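Local structure of cysteine desulfurase (Stenotrophomonas maltophilia, 6WCI) at the interface of chains A and B. The protein catalyses the pyridoxal 5'-phosphate-dependent removal of sulfur from L-cysteine, giving L-alanine and passing the sulfur to a carrier. Sequence-based numbering; all coordinates share one arbitrary frame. Chains: chain A/B, Cysteine desulfurase.

Contact 1: the interface of chains A and B. Residues chain A 276-279; chain B 144, 148, 386.
A:Val279 and A:Ile276 press against B:His144, and this is the tight part of the contact. The isopropyl group of A:Val279 lies over one face of the B:His144 imidazole, with CG2 3.5 Å from the ring centroid in a CH-pi contact. Its CG1 points away from the backbone N (chi1 170°), which leaves CG2 beside that N and over the middle of the ring. A:Ile276 arrives crosswise, about perpendicular to the histidine side chain, and its terminal methyl CD1 comes 3.5 Å from the imidazole CE1 of B:His144. The second histidine, B:His386, joins from the same subunit: its ring sits with one face on CE1 of B:His144, while its backbone N donates to NE2 of B:His144 at 3.1 Å. Its own ND1 accepts the amide of A:Val279 across the interface, N to ND1 3.2 Å, nearly straight at the hydrogen although the donor is tilted 27° from the ring plane.

Packing is looser towards B:Val148, whose CG2 meets CG2 of A:Ile276 at 3.8 Å. It is looser again at A:Glu278, where the carboxylate OE1 stays 4.0 Å from ND1 of B:His386, near but not bonded. B:His386 begins helix 386-392, two residues after B:Cys384, the persulfide-forming cysteine of the family, modelled as S-hydroxycysteine; the site therefore probably helps hold a loop of one subunit beside the catalytic cysteine of the other.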
# COMPACT_ATOMS: atom_id res chain seq x y z
N ILE A 276 1.89 -13.92 10.65
CA ILE A 276 2.03 -14.80 11.80
C ILE A 276 1.59 -16.20 11.41
O ILE A 276 0.80 -16.41 10.48
CB ILE A 276 1.23 -14.31 13.03
CG1 ILE A 276 -0.25 -14.12 12.65
CG2 ILE A 276 1.84 -13.04 13.61
CD1 ILE A 276 -1.14 -15.32 13.02
N LYS A 277 2.09 -17.17 12.17
CA LYS A 277 1.58 -18.53 12.16
C LYS A 277 0.75 -18.83 13.40
O LYS A 277 -0.37 -19.33 13.30
CB LYS A 277 2.75 -19.50 12.06
CG LYS A 277 2.39 -20.96 11.99
CD LYS A 277 3.66 -21.77 11.89
CE LYS A 277 4.57 -21.20 10.80
NZ LYS A 277 5.98 -21.66 10.91
N GLU A 278 1.29 -18.51 14.59
CA GLU A 278 0.57 -18.69 15.85
C GLU A 278 0.79 -17.45 16.70
O GLU A 278 1.93 -17.01 16.86
CB GLU A 278 1.05 -19.93 16.61
CG GLU A 278 1.13 -21.22 15.80
CD GLU A 278 -0.23 -21.73 15.33
OE1 GLU A 278 -1.27 -21.20 15.79
OE2 GLU A 278 -0.25 -22.66 14.50
N VAL A 279 -0.28 -16.88 17.24
CA VAL A 279 -0.20 -15.71 18.10
C VAL A 279 -0.64 -16.10 19.50
O VAL A 279 -1.71 -16.71 19.68
CB VAL A 279 -1.05 -14.54 17.56
CG1 VAL A 279 -1.14 -13.42 18.60
CG2 VAL A 279 -0.45 -14.01 16.27
N HIS B 144 -5.02 -9.39 15.66
CA HIS B 144 -3.57 -9.46 15.54
C HIS B 144 -2.95 -8.14 15.11
O HIS B 144 -1.83 -7.83 15.52
CB HIS B 144 -3.18 -10.56 14.56
CG HIS B 144 -3.48 -11.93 15.07
ND1 HIS B 144 -3.46 -13.04 14.25
CD2 HIS B 144 -3.79 -12.37 16.31
CE1 HIS B 144 -3.76 -14.11 14.97
NE2 HIS B 144 -3.97 -13.73 16.22
N VAL B 148 0.43 -7.86 17.46
CA VAL B 148 1.78 -8.18 17.00
C VAL B 148 2.70 -6.97 16.95
O VAL B 148 3.86 -7.09 17.37
CB VAL B 148 1.72 -8.93 15.67
CG1 VAL B 148 3.09 -9.38 15.24
CG2 VAL B 148 0.75 -10.11 15.79
N HIS B 386 -6.27 -15.07 17.72
CA HIS B 386 -5.99 -16.31 18.44
C HIS B 386 -6.16 -16.19 19.95
O HIS B 386 -6.73 -17.12 20.54
CB HIS B 386 -4.57 -16.79 18.09
CG HIS B 386 -4.40 -17.18 16.66
ND1 HIS B 386 -3.22 -17.70 16.17
CD2 HIS B 386 -5.25 -17.12 15.61
CE1 HIS B 386 -3.36 -17.95 14.88
NE2 HIS B 386 -4.58 -17.60 14.51

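Contact 2: the interface of chains A and B. Residues chain A 56, 64, 250-252; chain B 64, 68, 299, 301-302.
This is a mixed polar and apolar patch of a two-fold symmetric homodimer interface, joining the subunits of a class-V pyridoxal-phosphate enzyme just beyond the lysine that carries the cofactor as an aldimine, A:Lys246. A:Thr251, five residues after that lysine, meets the start of helix 300-316 of chain B. Its hydroxyl OG1 donates to the amide oxygen OD1 of B:Asn299 at 2.8 Å, in the carbonyl plane and at a C=O to donor angle of 154°. The same OG1 accepts the backbone N of B:Ala301 at 3.2 Å, so it is held by two bonds that should restrict its rotation. B:Asn299 acts as the helix N-cap: its OD1 also takes the N of B:Gly302, 3.1 Å away and well above the carbonyl plane.

B:Tyr68 reaches over from helix 58-70, and its phenol OH accepts the amide N of A:Thr251 at 3.3 Å. A:Pro250 and the aliphatic stem of A:Lys56 lie on one side of the tyrosine ring, both towards its rim. With the bend at chi2 (-68°) the lysine chain folds back past CG so that CE also lies beside the ring; CG of A:Lys56 is 3.8 Å from CD1 of B:Tyr68. Water 1 bridges the backbones of the same two residues, 2.7 Å from the carbonyl O of B:Tyr68 and also bonded to N of A:Lys56. The equivalent valines A:Val64 and B:Val64 face each other loosely, 4.2 Å between their CG1 methyls.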
# COMPACT_ATOMS: atom_id res chain seq x y z
N LYS A 56 -1.75 2.33 -18.29
CA LYS A 56 -2.17 0.94 -18.14
C LYS A 56 -2.88 0.43 -19.37
O LYS A 56 -3.76 1.11 -19.92
CB LYS A 56 -3.11 0.77 -16.94
CG LYS A 56 -2.91 1.79 -15.84
CD LYS A 56 -1.56 1.62 -15.12
CE LYS A 56 -1.35 2.74 -14.10
NZ LYS A 56 0.09 2.88 -13.57
N VAL A 64 -8.74 -5.39 -12.72
CA VAL A 64 -9.11 -4.76 -11.45
C VAL A 64 -10.62 -4.58 -11.37
O VAL A 64 -11.25 -4.91 -10.34
CB VAL A 64 -8.38 -3.41 -11.31
CG1 VAL A 64 -9.00 -2.57 -10.21
CG2 VAL A 64 -6.91 -3.63 -11.05
N PRO A 250 -1.19 -1.36 -11.47
CA PRO A 250 -1.95 -0.48 -10.56
C PRO A 250 -1.06 0.23 -9.55
O PRO A 250 0.04 -0.22 -9.23
CB PRO A 250 -2.90 -1.46 -9.86
CG PRO A 250 -3.05 -2.58 -10.84
CD PRO A 250 -1.68 -2.74 -11.44
N THR A 251 -1.56 1.34 -9.03
CA THR A 251 -0.85 2.00 -7.94
C THR A 251 -0.87 1.12 -6.68
O THR A 251 -1.65 0.16 -6.56
CB THR A 251 -1.46 3.36 -7.61
OG1 THR A 251 -2.88 3.22 -7.41
CG2 THR A 251 -1.16 4.40 -8.73
N GLY A 252 0.01 1.46 -5.74
CA GLY A 252 0.09 0.74 -4.49
C GLY A 252 0.62 -0.67 -4.62
O GLY A 252 0.29 -1.52 -3.80
N VAL B 64 -12.37 4.18 -9.52
CA VAL B 64 -11.06 3.61 -9.77
C VAL B 64 -10.85 3.40 -11.27
O VAL B 64 -9.79 3.71 -11.82
CB VAL B 64 -10.91 2.30 -8.97
CG1 VAL B 64 -9.67 1.52 -9.41
CG2 VAL B 64 -10.87 2.59 -7.47
N TYR B 68 -7.87 5.30 -13.97
CA TYR B 68 -6.90 4.70 -14.89
C TYR B 68 -7.20 5.07 -16.33
O TYR B 68 -6.27 5.20 -17.14
CB TYR B 68 -6.87 3.19 -14.72
CG TYR B 68 -6.30 2.70 -13.42
CD1 TYR B 68 -5.02 3.11 -12.99
CD2 TYR B 68 -7.02 1.83 -12.60
CE1 TYR B 68 -4.49 2.65 -11.80
CE2 TYR B 68 -6.50 1.37 -11.41
CZ TYR B 68 -5.24 1.79 -11.01
OH TYR B 68 -4.73 1.32 -9.82
N ASN B 299 -1.03 5.15 -3.05
CA ASN B 299 -2.01 4.36 -3.79
C ASN B 299 -3.06 5.34 -4.30
O ASN B 299 -4.14 5.50 -3.72
CB ASN B 299 -2.62 3.28 -2.91
CG ASN B 299 -3.60 2.39 -3.66
OD1 ASN B 299 -3.72 2.48 -4.88
ND2 ASN B 299 -4.32 1.53 -2.92
N ALA B 301 -5.01 5.52 -7.01
CA ALA B 301 -6.30 5.02 -7.47
C ALA B 301 -7.12 4.52 -6.29
O ALA B 301 -8.30 4.85 -6.16
CB ALA B 301 -6.10 3.90 -8.49
N GLY B 302 -6.49 3.73 -5.42
CA GLY B 302 -7.19 3.22 -4.26
C GLY B 302 -7.77 4.32 -3.39
O GLY B 302 -8.92 4.23 -2.94
O HOH W 1 -3.71 4.53 -17.81

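Contact 3: the interface of chains A and B. Residues chain A 65, 69; chain B 34-35, 58, 61.
A:Arg69 spreads over an apolar edge of chain B made by B:Pro34, B:Val58 and B:Ile61, and it buries far more surface here than any neighbour in the patch. In these van der Waals contacts all three residues lie towards the same face of the guanidinium. CG2 of B:Ile61 stands 3.9 Å from CZ of A:Arg69. CG2 of B:Val58 lies 3.8 Å from its NH2. B:Pro34 meets both the near and the far part of the chain, its ring CG lying 4.0 Å from the arginine CG. The arginine runs extended from CG to NE, then turns its flat end about a quarter-turn (chi4 -87°) to present a face to chain B.

Within chain A, the charged groups of A:Arg69 and A:Asp65 pair up. NE of A:Arg69 donates to OD1 of A:Asp65 at 3.2 Å, straight and in the guanidinium plane, on the syn side of OD1 but 29° out of the carboxylate plane. One helical turn apart, the pair forms a salt bridge that steadies the arginine's far end.

Backbone packing closes the patch: the carbonyl O of A:Arg69 sits 3.3 Å from CA of B:Leu35. The site thus ties the end of helix 58-71 to the 3-10 helix 34-37 and helix 58-70 of the partner, helping hold the dimer together at its periphery.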
# COMPACT_ATOMS: atom_id res chain seq x y z
N ASP A 65 -11.22 -4.06 -12.45
CA ASP A 65 -12.67 -3.89 -12.51
C ASP A 65 -13.39 -5.21 -12.31
O ASP A 65 -14.39 -5.27 -11.58
CB ASP A 65 -13.03 -3.27 -13.87
CG ASP A 65 -14.50 -2.93 -14.00
OD1 ASP A 65 -14.92 -1.87 -13.48
OD2 ASP A 65 -15.23 -3.71 -14.63
N ARG A 69 -16.13 -6.44 -9.43
CA ARG A 69 -17.48 -6.77 -9.86
C ARG A 69 -17.83 -8.25 -9.75
O ARG A 69 -19.02 -8.58 -9.78
CB ARG A 69 -17.73 -6.33 -11.31
CG ARG A 69 -17.96 -4.84 -11.47
CD ARG A 69 -18.01 -4.43 -12.93
NE ARG A 69 -17.84 -2.99 -13.05
CZ ARG A 69 -18.82 -2.11 -12.97
NH1 ARG A 69 -20.07 -2.51 -12.79
NH2 ARG A 69 -18.55 -0.82 -13.07
N PRO B 34 -22.83 -4.24 -7.76
CA PRO B 34 -23.07 -5.17 -8.87
C PRO B 34 -22.69 -6.61 -8.57
O PRO B 34 -23.29 -7.52 -9.15
CB PRO B 34 -22.23 -4.58 -10.01
CG PRO B 34 -21.15 -3.79 -9.33
CD PRO B 34 -21.80 -3.24 -8.08
N LEU B 35 -21.74 -6.86 -7.66
CA LEU B 35 -21.29 -8.23 -7.41
C LEU B 35 -22.40 -9.09 -6.81
O LEU B 35 -22.47 -10.29 -7.09
CB LEU B 35 -20.07 -8.22 -6.49
CG LEU B 35 -19.47 -9.57 -6.07
CD1 LEU B 35 -17.97 -9.44 -5.90
CD2 LEU B 35 -20.09 -10.14 -4.77
N VAL B 58 -21.02 0.74 -7.07
CA VAL B 58 -20.58 1.02 -8.43
C VAL B 58 -19.93 2.39 -8.53
O VAL B 58 -19.10 2.62 -9.42
CB VAL B 58 -21.76 0.86 -9.39
CG1 VAL B 58 -22.66 2.09 -9.35
CG2 VAL B 58 -21.25 0.57 -10.77
N ILE B 61 -16.24 1.56 -7.70
CA ILE B 61 -15.61 0.76 -8.75
C ILE B 61 -15.34 1.62 -9.98
O ILE B 61 -14.25 1.59 -10.55
CB ILE B 61 -16.51 -0.45 -9.08
CG1 ILE B 61 -16.50 -1.44 -7.92
CG2 ILE B 61 -16.08 -1.12 -10.39
CD1 ILE B 61 -17.50 -2.56 -8.05

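Contacts 2 and 3 are neighbours, with C-alpha centres about 15 Å apart, and both draw on the helix beginning at residue 58 from each chain: A:Val64, B:Val64 and B:Tyr68 in contact 2, A:Asp65, A:Arg69, B:Val58 and B:Ile61 in contact 3. Contact 1 stands apart, about 30 Å from contact 2 and 32 Å from contact 3, and shares no element with them. Contacts 1 and 2 involve segments close in sequence to B:Cys384 and A:Lys246, whereas contact 3 appears mainly structural. Since the two-fold axis repeats every contact, pairing the subunits probably helps shape both active sites.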